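Local coordinates for vesicular integral-membrane protein VIP36 (Canis lupus familiaris, PDB 2DUR), which acts as a calcium-dependent lectin of the early secretory pathway, its lumenal domain binding high-mannose glycans to transport and sort the glycoproteins that carry them, at residues Leu42-Glu46 with Arg47-Gly51; Ser139-His142 with Ser143-Gly146. All coordinates share one frame; numbering follows the deposited sequence. Where two conformers were deposited one is given.

Contact 1: residues Leu42-Glu46 with Arg47-Gly51; sequences LTPDE and RSKEG. With MAN (alpha-D-mannopyranose), chain C.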
loop_
_atom_site.group_PDB
_atom_site.type_symbol
_atom_site.label_atom_id
_atom_site.label_comp_id
_atom_site.label_asym_id
_atom_site.label_seq_id
_atom_site.Cartn_x
_atom_site.Cartn_y
_atom_site.Cartn_z
ATOM N N LEU A 42 1.288 0.702 12.814
ATOM C CA LEU A 42 1.626 -0.647 12.376
ATOM C C LEU A 42 2.842 -1.198 13.119
ATOM O O LEU A 42 2.858 -2.387 13.484
ATOM C CB LEU A 42 1.876 -0.661 10.867
ATOM C CG LEU A 42 0.677 -0.210 10.013
ATOM C CD1 LEU A 42 1.129 -0.068 8.549
ATOM C CD2 LEU A 42 -0.447 -1.187 10.124
ATOM N N THR A 43 3.869 -0.373 13.280
ATOM C CA THR A 43 5.017 -0.719 14.140
ATOM C C THR A 43 5.408 0.495 14.967
ATOM O O THR A 43 5.316 1.616 14.477
ATOM C CB THR A 43 6.265 -1.164 13.345
ATOM O OG1 THR A 43 6.855 -0.045 12.660
ATOM C CG2 THR A 43 5.949 -2.313 12.366
ATOM N N PRO A 44 5.895 0.259 16.205
ATOM C CA PRO A 44 6.567 1.327 16.906
ATOM C C PRO A 44 8.000 1.426 16.394
ATOM O O PRO A 44 8.445 0.604 15.558
ATOM C CB PRO A 44 6.593 0.819 18.337
ATOM C CG PRO A 44 6.726 -0.686 18.184
ATOM C CD PRO A 44 5.957 -1.018 16.949
ATOM N N ASP A 45 8.731 2.410 16.918
ATOM C CA ASP A 45 10.120 2.650 16.578
ATOM C C ASP A 45 10.980 1.692 17.404
ATOM O O ASP A 45 11.831 2.103 18.201
ATOM C CB ASP A 45 10.465 4.140 16.842
ATOM C CG ASP A 45 11.780 4.585 16.254
ATOM O OD1 ASP A 45 12.487 3.797 15.581
ATOM O OD2 ASP A 45 12.128 5.790 16.466
ATOM N N GLU A 46 10.708 0.403 17.224
ATOM C CA GLU A 46 11.430 -0.662 17.918
ATOM C C GLU A 46 11.793 -1.724 16.893
ATOM O O GLU A 46 11.168 -1.809 15.821
ATOM C CB GLU A 46 10.537 -1.272 18.994
ATOM C CG GLU A 46 10.233 -0.269 20.112
ATOM C CD GLU A 46 9.174 -0.735 21.089
ATOM O OE1 GLU A 46 8.794 -1.928 21.087
ATOM O OE2 GLU A 46 8.713 0.123 21.878
ATOM N N ARG A 47 12.779 -2.547 17.247
ATOM C CA ARG A 47 13.337 -3.504 16.297
ATOM C C ARG A 47 12.484 -4.761 16.181
ATOM O O ARG A 47 11.745 -5.123 17.104
ATOM C CB ARG A 47 14.780 -3.835 16.712
ATOM C CG ARG A 47 15.691 -2.649 16.534
ATOM C CD ARG A 47 17.119 -2.925 16.929
ATOM N NE ARG A 47 17.179 -3.331 18.321
ATOM C CZ ARG A 47 18.305 -3.689 18.929
ATOM N NH1 ARG A 47 19.452 -3.669 18.271
ATOM N NH2 ARG A 47 18.266 -4.060 20.194
ATOM N N SER A 48 12.598 -5.410 15.020
ATOM C CA SER A 48 11.992 -6.721 14.771
ATOM C C SER A 48 10.492 -6.757 15.037
ATOM O O SER A 48 9.993 -7.611 15.782
ATOM C CB SER A 48 12.736 -7.816 15.560
ATOM O OG SER A 48 14.084 -7.870 15.115
ATOM N N LYS A 49 9.768 -5.833 14.393
ATOM C CA LYS A 49 8.306 -5.774 14.480
ATOM C C LYS A 49 7.689 -5.949 13.093
ATOM O O LYS A 49 8.283 -5.549 12.087
ATOM C CB LYS A 49 7.830 -4.430 15.051
ATOM C CG LYS A 49 8.424 -4.068 16.427
ATOM C CD LYS A 49 7.768 -4.869 17.538
ATOM C CE LYS A 49 8.451 -4.574 18.869
ATOM N NZ LYS A 49 8.078 -5.573 19.897
ATOM N N GLU A 50 6.516 -6.567 13.064
ATOM C CA GLU A 50 5.728 -6.675 11.833
ATOM C C GLU A 50 4.268 -6.529 12.179
ATOM O O GLU A 50 3.746 -7.256 13.030
ATOM C CB GLU A 50 5.999 -8.016 11.148
ATOM C CG GLU A 50 7.395 -8.019 10.520
ATOM C CD GLU A 50 7.884 -9.364 10.014
ATOM O OE1 GLU A 50 7.245 -10.413 10.247
ATOM O OE2 GLU A 50 8.962 -9.354 9.385
ATOM N N GLY A 51 3.597 -5.573 11.524
ATOM C CA GLY A 51 2.178 -5.344 11.841
ATOM C C GLY A 51 1.407 -5.114 10.564
ATOM O O GLY A 51 1.974 -4.636 9.589
HETATM C C1 MAN C . 16.127 -9.267 9.269
HETATM C C2 MAN C . 14.690 -9.755 9.171
HETATM C C3 MAN C . 13.874 -9.087 10.274
HETATM C C4 MAN C . 14.525 -9.295 11.643
HETATM C C5 MAN C . 16.012 -8.906 11.626
HETATM C C6 MAN C . 16.742 -9.291 12.916
HETATM O O2 MAN C . 14.711 -11.162 9.324
HETATM O O3 MAN C . 12.562 -9.593 10.247
HETATM O O4 MAN C . 13.827 -8.533 12.589
HETATM O O5 MAN C . 16.643 -9.581 10.556
HETATM O O6 MAN C . 18.151 -9.094 12.782
HETATM O O HOH W 1 10.173 -4.400 21.744
#
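Leu42 and Gly51 face each other with their CA atoms 4.8 Å apart where the chain doubles back, the two halves of the bend running 168° apart end to end. A CA-H...O contact from Gly51 CA to Leu42 O, 3.5 Å long, marks this base; with no side chain on Gly51, the carbonyl can come this close. At the outer end an inverse gamma turn centred on Asp45 swings the chain round, held by the bond from Glu46 N to Pro44 O. Lys49 carries most of the side-chain contact, its CB directed at the opposite arm. Thr43 CG2 lies 3.9 Å from Lys49 CB, while the Thr43 hydroxyl turns to His218 and the carbonyl of Asp216. Further out, Lys49 CG lies 4.0 Å from Pro44 CD, the lysine crossing the proline ring at about a right angle. A bend at chi2 (-76°) then sends the rest of the chain toward the extended Glu46, whose OE1 is 3.5 Å from Lys49 CE. The salt bridge from Glu46 OE1 to Lys49 NZ is long at 3.9 Å, but one water bridges the two groups, donating to Glu46 OE1 and accepting from Lys49 NZ. Thr211 OG1 hydrogen-bonds to both Glu46 O and Lys49 N, fastening the turn to strand 204-211. Between Glu46 and Lys49, Ser48 points away from the bend, and its OG shares a 2.6 Å hydrogen bond with O4 of the chain C mannose. The bend is a connection between the two sheets of the legume-lectin-like beta sandwich, leaving strand 40-43 of one and entering strand 49-55 of the other, and it gives Ser48 and Glu50 to the glycan pocket.

Contact 2: residues Ser139-His142 with Ser143-Gly146; sequences SYDH and SKDG. With CA (calcium ion), chain E; MAN (alpha-D-mannopyranose), chain B.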
loop_
_atom_site.group_PDB
_atom_site.type_symbol
_atom_site.label_atom_id
_atom_site.label_comp_id
_atom_site.label_asym_id
_atom_site.label_seq_id
_atom_site.Cartn_x
_atom_site.Cartn_y
_atom_site.Cartn_z
ATOM N N SER A 139 9.127 -13.593 -5.802
ATOM C CA SER A 139 9.554 -13.283 -4.469
ATOM C C SER A 139 10.143 -11.863 -4.489
ATOM O O SER A 139 10.939 -11.523 -5.363
ATOM C CB SER A 139 10.634 -14.273 -4.005
ATOM O OG SER A 139 11.227 -13.838 -2.789
ATOM N N TYR A 140 9.764 -11.055 -3.504
ATOM C CA TYR A 140 10.371 -9.750 -3.317
ATOM C C TYR A 140 11.738 -9.957 -2.683
ATOM O O TYR A 140 11.832 -10.495 -1.572
ATOM C CB TYR A 140 9.469 -8.915 -2.413
ATOM C CG TYR A 140 10.066 -7.601 -1.988
ATOM C CD1 TYR A 140 10.073 -6.503 -2.869
ATOM C CD2 TYR A 140 10.583 -7.438 -0.698
ATOM C CE1 TYR A 140 10.594 -5.286 -2.477
ATOM C CE2 TYR A 140 11.116 -6.222 -0.290
ATOM C CZ TYR A 140 11.119 -5.157 -1.179
ATOM O OH TYR A 140 11.642 -3.938 -0.830
ATOM N N ASP A 141 12.790 -9.582 -3.400
ATOM C CA ASP A 141 14.142 -9.760 -2.865
ATOM C C ASP A 141 14.463 -8.584 -1.946
ATOM O O ASP A 141 14.891 -7.529 -2.406
ATOM C CB ASP A 141 15.175 -9.843 -3.982
ATOM C CG ASP A 141 16.572 -10.141 -3.454
ATOM O OD1 ASP A 141 17.466 -10.433 -4.286
ATOM O OD2 ASP A 141 16.761 -10.111 -2.201
ATOM N N HIS A 142 14.205 -8.776 -0.655
ATOM C CA HIS A 142 14.296 -7.668 0.315
ATOM C C HIS A 142 15.705 -7.102 0.366
ATOM O O HIS A 142 15.919 -5.892 0.423
ATOM C CB HIS A 142 13.841 -8.156 1.689
ATOM C CG HIS A 142 14.021 -7.129 2.763
ATOM N ND1 HIS A 142 13.094 -6.139 3.006
ATOM C CD2 HIS A 142 15.046 -6.902 3.615
ATOM C CE1 HIS A 142 13.529 -5.361 3.982
ATOM N NE2 HIS A 142 14.714 -5.797 4.362
ATOM N N SER A 143 16.689 -7.994 0.289
ATOM C CA SER A 143 18.090 -7.570 0.337
ATOM C C SER A 143 18.525 -6.669 -0.830
ATOM O O SER A 143 19.556 -5.988 -0.733
ATOM C CB SER A 143 18.989 -8.808 0.391
ATOM O OG SER A 143 19.100 -9.412 -0.890
ATOM N N LYS A 144 17.781 -6.684 -1.945
ATOM C CA LYS A 144 18.078 -5.834 -3.095
ATOM C C LYS A 144 16.962 -4.818 -3.344
ATOM O O LYS A 144 16.813 -4.289 -4.447
ATOM C CB LYS A 144 18.406 -6.677 -4.359
ATOM C CG LYS A 144 19.582 -7.658 -4.143
ATOM C CD LYS A 144 20.943 -6.945 -4.065
ATOM C CE LYS A 144 21.437 -6.557 -5.451
ATOM N NZ LYS A 144 22.807 -5.891 -5.429
ATOM N N ASP A 145 16.184 -4.539 -2.286
ATOM C CA ASP A 145 15.068 -3.584 -2.363
ATOM C C ASP A 145 14.127 -3.905 -3.538
ATOM O O ASP A 145 13.617 -3.000 -4.223
ATOM C CB ASP A 145 15.596 -2.143 -2.485
ATOM C CG ASP A 145 16.624 -1.814 -1.413
ATOM O OD1 ASP A 145 17.769 -1.487 -1.766
ATOM O OD2 ASP A 145 16.312 -1.971 -0.231
ATOM N N GLY A 146 13.929 -5.198 -3.780
ATOM C CA GLY A 146 13.039 -5.649 -4.846
ATOM C C GLY A 146 13.443 -5.280 -6.252
ATOM O O GLY A 146 12.596 -5.152 -7.120
HETATM CA CA CA E . 14.833 -1.746 1.605
HETATM C C1 MAN B . 18.139 -6.661 9.384
HETATM C C2 MAN B . 17.344 -7.487 8.375
HETATM C C3 MAN B . 17.048 -6.663 7.113
HETATM C C4 MAN B . 16.452 -5.289 7.457
HETATM C C5 MAN B . 17.456 -4.580 8.350
HETATM C C6 MAN B . 17.007 -3.159 8.696
HETATM O O1 MAN B . 19.512 -6.611 9.006
HETATM O O2 MAN B . 16.126 -7.865 8.969
HETATM O O3 MAN B . 16.188 -7.395 6.253
HETATM O O4 MAN B . 16.197 -4.509 6.310
HETATM O O5 MAN B . 17.558 -5.365 9.530
HETATM O O6 MAN B . 15.872 -3.200 9.534
HETATM O O HOH W 2 11.780 -1.669 -2.300
HETATM O O HOH W 3 13.819 -3.886 1.003
HETATM O O HOH W 4 16.643 -10.967 0.596
HETATM O O HOH W 5 19.805 -11.110 -3.227
HETATM O O HOH W 6 13.783 -1.764 3.806
#
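The calcium- and mannose-binding loop between strands 128-135 and 152-155 folds here into a tight turn, with His142 and Ser143 in 3-10 conformation. Asp141 O grips the turn, accepting from Gly146 N at 2.9 Å and from Lys144 N at 3.0 Å, the two donors reaching opposite faces of the carbonyl plane. Asp145 N bonds to His142 O as well. The Asp141 side chain runs alongside that of Lys144, OD1 3.5 Å from Lys144 CG and also accepting from Trp148 NE1, while Ser143 OG donates to Asp141 OD2 on its syn side at 2.8 Å. The Tyr140 ring packs against the end of the turn, its CE1 3.4 Å from Gly146 CA, and rings of Phe100 and Phe112 pack against it. With CG anti to the backbone nitrogen (chi1 175°), the His142 ring leaves the turn and meets the sugar at its edge; NE2 donates to O4 of the chain B mannose at 2.8 Å in a nearly straight bond (174°). Asp145 reaches out on the same side of the turn, and its OD2 binds calcium at 2.4 Å beside ligands from Asp114, Tyr116 and Asn118; its OD1 accepts from Asp119 N, which helps fix the carboxylate's rotation. A calcium-bound water donates to His142 O and hydrogen-bonds to Tyr140 OH. Metal ligand and sugar ligand thus share one short, heavily bonded turn, so binding calcium would be expected to order the histidine for mannose.

In the fold
Contacts 1 and 2 bring two loops of the same lectin domain to one glycan site, their centres 19 Å apart and their nearest atoms about 8 Å apart without touching. The disaccharide spans the interval: C1 of the chain C mannose is joined to O2 of the chain B mannose, an alpha-1,2 linkage. Ser48 of contact 1 bonds to the chain C sugar and His142 of contact 2 to the chain B sugar. Asp213 bonds to both mannoses, and Asp83, Asn118 and Leu214 add further bonds to chain B. Calcium belongs to contact 2, about 12 Å from the Glu50 side chain of contact 1.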